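Local coordinates for protein K41043 (PDB 6KBR) that probably inhibits serine proteases by presenting a disulfide-braced Kazal-type binding loop to the protease's active-site cleft, at residues B[21-26]-B[37-42]; B[27-32]-B[57-62]. One frame throughout, in Å; residues are numbered along the deposited sequence.

Contact 1: residues B[21-26]-B[37-42]; sequences GCNRMY and YANECT
Cys22 and Cys41 join the loop of this Kazal domain that probably binds the protease to the first turn of helix 40-50. The disulfide spans 2.0 Å between Cys22 SG and Cys41 SG, with a torsion of -80° about the S-S bond. Cys41 SG is anti to its backbone N (chi1 -179°), which carries it out to the loop.

Apolar contact is slight. The Tyr26 ring reaches Ala38, its CD1 lying 4.2 Å from Ala38 CB.

The hydrogen bonds centre on Asn39, the N-cap of that helix. Its ND2 faces the loop and binds two carbonyls. Asn39 ND2 lies 2.9 Å from Met25 O, which sits near the amide plane of Asn39. The bond from Asn39 ND2 to Asn23 O, 3.2 Å, is weak and bent. The two carbonyls bracket the Arg24-Met25 pair. Outside the two segments, Arg24 NH1 forms a salt bridge with an acidic side chain on the chain of another protein, consistent with Arg24 being the P1 residue. An alanine in place of Asn39 would probably leave both loop carbonyls without this donor and the helix end without its side-chain cap, so the loop could shift more easily.

The other end of the Asn39 amide is an acceptor for the helix. Asn39 OD1 accepts from both Thr42 OG1 and Thr42 N; Thr42 N is 2.9 Å from Asn39 OD1 and nearly in line with the side-chain C=O.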
# COMPACT_ATOMS: atom_id res chain seq x y z
N GLY B 21 -11.20 8.86 3.94
CA GLY B 21 -9.98 8.16 3.66
C GLY B 21 -9.56 8.33 2.23
O GLY B 21 -10.40 8.55 1.34
N CYS B 22 -8.26 8.19 2.01
CA CYS B 22 -7.65 8.19 0.69
C CYS B 22 -6.76 6.95 0.55
O CYS B 22 -5.98 6.67 1.47
CB CYS B 22 -6.75 9.42 0.54
SG CYS B 22 -7.68 10.93 0.30
N ASN B 23 -6.84 6.25 -0.60
CA ASN B 23 -5.97 5.11 -0.87
C ASN B 23 -4.54 5.57 -0.89
O ASN B 23 -4.30 6.75 -1.05
CB ASN B 23 -6.37 4.26 -2.09
CG ASN B 23 -6.17 4.91 -3.51
OD1 ASN B 23 -7.01 4.60 -4.42
ND2 ASN B 23 -5.10 5.68 -3.75
N ARG B 24 -3.62 4.65 -0.65
CA ARG B 24 -2.23 4.98 -0.44
C ARG B 24 -1.35 4.67 -1.66
O ARG B 24 -0.17 4.30 -1.52
CB ARG B 24 -1.76 4.30 0.85
CG ARG B 24 -2.16 5.19 2.03
CD ARG B 24 -2.06 4.53 3.38
NE ARG B 24 -2.25 5.55 4.44
CZ ARG B 24 -1.98 5.36 5.73
NH1 ARG B 24 -1.43 4.22 6.19
NH2 ARG B 24 -2.24 6.34 6.57
N MET B 25 -1.93 4.81 -2.86
CA MET B 25 -1.17 4.69 -4.09
C MET B 25 -0.47 6.02 -4.33
O MET B 25 -0.97 7.07 -3.95
CB MET B 25 -2.08 4.35 -5.28
CG MET B 25 -1.41 4.43 -6.62
SD MET B 25 -2.51 3.73 -7.86
CE MET B 25 -1.81 4.36 -9.41
N TYR B 26 0.72 5.97 -4.89
CA TYR B 26 1.46 7.20 -5.25
C TYR B 26 1.14 7.52 -6.73
O TYR B 26 1.54 6.80 -7.57
CB TYR B 26 2.96 7.04 -5.01
CG TYR B 26 3.73 8.35 -5.26
CD1 TYR B 26 3.61 9.44 -4.41
CD2 TYR B 26 4.60 8.47 -6.36
CE1 TYR B 26 4.33 10.62 -4.64
CE2 TYR B 26 5.31 9.64 -6.60
CZ TYR B 26 5.18 10.69 -5.75
OH TYR B 26 5.88 11.83 -6.03
N TYR B 37 1.07 16.88 -4.28
CA TYR B 37 0.23 16.01 -3.48
C TYR B 37 0.43 14.56 -3.93
O TYR B 37 0.49 14.31 -5.12
CB TYR B 37 -1.26 16.47 -3.56
CG TYR B 37 -1.38 17.76 -2.80
CD1 TYR B 37 -1.15 18.97 -3.43
CD2 TYR B 37 -1.59 17.75 -1.41
CE1 TYR B 37 -1.14 20.17 -2.72
CE2 TYR B 37 -1.60 18.93 -0.68
CZ TYR B 37 -1.36 20.16 -1.34
OH TYR B 37 -1.42 21.36 -0.64
N ALA B 38 0.56 13.63 -2.96
CA ALA B 38 0.76 12.19 -3.26
C ALA B 38 -0.29 11.59 -4.23
O ALA B 38 -0.00 10.72 -5.01
CB ALA B 38 0.81 11.37 -1.97
N ASN B 39 -1.50 12.08 -4.15
CA ASN B 39 -2.53 11.74 -5.09
C ASN B 39 -3.63 12.77 -5.04
O ASN B 39 -3.62 13.63 -4.17
CB ASN B 39 -3.06 10.32 -4.83
CG ASN B 39 -3.40 10.08 -3.37
OD1 ASN B 39 -4.09 10.87 -2.72
ND2 ASN B 39 -2.95 8.95 -2.86
N GLU B 40 -4.56 12.71 -5.97
CA GLU B 40 -5.60 13.73 -6.07
C GLU B 40 -6.51 13.70 -4.85
O GLU B 40 -7.00 14.73 -4.44
CB GLU B 40 -6.45 13.56 -7.34
CG GLU B 40 -7.39 14.76 -7.61
CD GLU B 40 -7.86 14.80 -9.10
OE1 GLU B 40 -7.07 14.40 -10.02
OE2 GLU B 40 -9.02 15.24 -9.31
N CYS B 41 -6.75 12.52 -4.29
CA CYS B 41 -7.58 12.40 -3.13
C CYS B 41 -6.97 13.19 -1.97
O CYS B 41 -7.70 13.89 -1.23
CB CYS B 41 -7.83 10.94 -2.78
SG CYS B 41 -8.89 10.67 -1.33
N THR B 42 -5.63 13.16 -1.87
CA THR B 42 -4.89 13.86 -0.80
C THR B 42 -4.97 15.38 -0.94
O THR B 42 -5.10 16.12 0.07
CB THR B 42 -3.46 13.36 -0.74
OG1 THR B 42 -3.49 11.95 -0.50
CG2 THR B 42 -2.70 13.97 0.37

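Contact 2: residues B[27-32]-B[57-62]; sequences APVCGS and IKNGPC
Val29 and Asn59 form a non-hydrogen-bonded pair between strands 29-31 and 57-59, which run antiparallel at 169° with their axes 4.9 Å apart. Three backbone hydrogen bonds tie the segments: Cys30 N to Lys58 O, Ile57 N to Cys30 O, and Gly60 N to Pro28 O. The last donor stands above the plane of the Pro28 carbonyl.

The chain turns back after Asn59. Gly60 has a positive phi of 87°, where a CB would press on the preceding carbonyl O and on Pro61 CD. The turn returns Cys62 to strand 29-31. There Cys30 SG and Cys62 SG are bonded at 2.0 Å, with a torsion of 99° about the S-S bond. This is one of the disulfides of the Kazal domain, and it fastens the C-terminal end to the central strand.

The Cys30 side chain lies between its disulfide partner and strand 57-59. Its CB is 4.0 Å from Lys58 CG, while the amine end of Lys58 leads away. Pro28 and Pro61 lie side by side, CG of the first 4.0 Å from CD of the second. Val29 CG1 lies 3.9 Å from Asn59 OD1. At the far end Ile57 CD1 packs 3.7 Å from Ser32 CB, and Ser32 OG is hydrogen-bonded to Lys55 N.

Strand 29-31 is the middle strand of the small antiparallel sheet. Strand 56-59 flanks it on one edge and strand 36-37 on the other, where Val29 touches Tyr37, a residue that in turn packs on helix 40-50.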
# COMPACT_ATOMS: atom_id res chain seq x y z
N ALA B 27 0.33 8.55 -6.95
CA ALA B 27 -0.06 9.08 -8.27
C ALA B 27 -0.04 10.61 -8.19
O ALA B 27 -1.08 11.24 -8.14
CB ALA B 27 -1.46 8.59 -8.65
N PRO B 28 1.17 11.20 -8.18
CA PRO B 28 1.29 12.61 -7.78
C PRO B 28 0.64 13.65 -8.73
O PRO B 28 0.54 13.44 -9.97
CB PRO B 28 2.81 12.80 -7.59
CG PRO B 28 3.40 11.80 -8.61
CD PRO B 28 2.50 10.61 -8.50
N VAL B 29 0.16 14.71 -8.10
CA VAL B 29 -0.31 15.91 -8.77
C VAL B 29 0.30 17.18 -8.17
O VAL B 29 0.61 17.25 -7.00
CB VAL B 29 -1.84 16.05 -8.81
CG1 VAL B 29 -2.44 14.91 -9.63
CG2 VAL B 29 -2.45 16.22 -7.41
N CYS B 30 0.49 18.18 -9.00
CA CYS B 30 1.14 19.41 -8.57
C CYS B 30 0.06 20.46 -8.35
O CYS B 30 -0.70 20.76 -9.25
CB CYS B 30 2.10 19.92 -9.65
SG CYS B 30 2.84 21.50 -9.15
N GLY B 31 -0.04 20.98 -7.13
CA GLY B 31 -1.08 21.93 -6.79
C GLY B 31 -0.65 23.36 -7.14
O GLY B 31 0.53 23.65 -7.24
N SER B 32 -1.63 24.22 -7.36
CA SER B 32 -1.41 25.67 -7.58
C SER B 32 -0.75 26.35 -6.33
O SER B 32 -0.24 27.47 -6.41
CB SER B 32 -2.71 26.39 -7.94
OG SER B 32 -3.70 26.01 -7.03
N ILE B 57 -2.06 22.15 -11.36
CA ILE B 57 -1.24 22.79 -12.37
C ILE B 57 -0.88 21.73 -13.40
O ILE B 57 -0.99 21.97 -14.59
CB ILE B 57 0.02 23.41 -11.72
CG1 ILE B 57 -0.41 24.51 -10.76
CG2 ILE B 57 0.99 23.96 -12.74
CD1 ILE B 57 -1.40 25.50 -11.32
N LYS B 58 -0.45 20.56 -12.94
CA LYS B 58 -0.19 19.43 -13.82
C LYS B 58 -0.17 18.08 -13.08
O LYS B 58 -0.09 18.02 -11.86
CB LYS B 58 1.14 19.61 -14.51
CG LYS B 58 2.35 19.72 -13.63
CD LYS B 58 3.61 19.36 -14.42
CE LYS B 58 4.82 19.81 -13.66
NZ LYS B 58 6.04 19.34 -14.35
N ASN B 59 -0.19 17.01 -13.86
CA ASN B 59 0.02 15.69 -13.30
C ASN B 59 1.49 15.49 -13.06
O ASN B 59 2.33 16.12 -13.71
CB ASN B 59 -0.58 14.62 -14.19
CG ASN B 59 -2.08 14.62 -14.16
OD1 ASN B 59 -2.71 15.47 -13.52
ND2 ASN B 59 -2.67 13.65 -14.85
N GLY B 60 1.81 14.65 -12.09
CA GLY B 60 3.18 14.45 -11.70
C GLY B 60 3.65 15.43 -10.67
O GLY B 60 2.92 16.34 -10.32
N PRO B 61 4.91 15.28 -10.22
CA PRO B 61 5.40 16.17 -9.18
C PRO B 61 5.49 17.60 -9.71
O PRO B 61 5.45 17.81 -10.92
CB PRO B 61 6.78 15.58 -8.80
CG PRO B 61 7.14 14.61 -9.87
CD PRO B 61 5.90 14.24 -10.63
N CYS B 62 5.56 18.58 -8.81
CA CYS B 62 5.77 19.98 -9.21
C CYS B 62 7.21 20.07 -9.73
O CYS B 62 8.06 19.39 -9.21
CB CYS B 62 5.59 20.92 -8.00
SG CYS B 62 3.87 21.10 -7.45

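Overall arrangement
Contacts 1 and 2 lie about 12 Å apart, centre to centre, and meet directly along the chain and across the sheet. Segment 21-26 runs straight into 27-32, so the probable binding loop is continuous with the central strand. Two probable backbone hydrogen bonds join the contacts, Tyr37 N to Val29 O at 2.8 Å and Ala38 O to Ala27 N at 2.9 Å. Contact 1 faces the other protein: Cys22 and Asn23 extend a sheet of that chain as an antiparallel ladder. Contact 2 comes within reach of it only through Pro28 and Pro61. The two disulfides anchor the continuous run 21-32 near its two ends, at Cys22 and at Cys30.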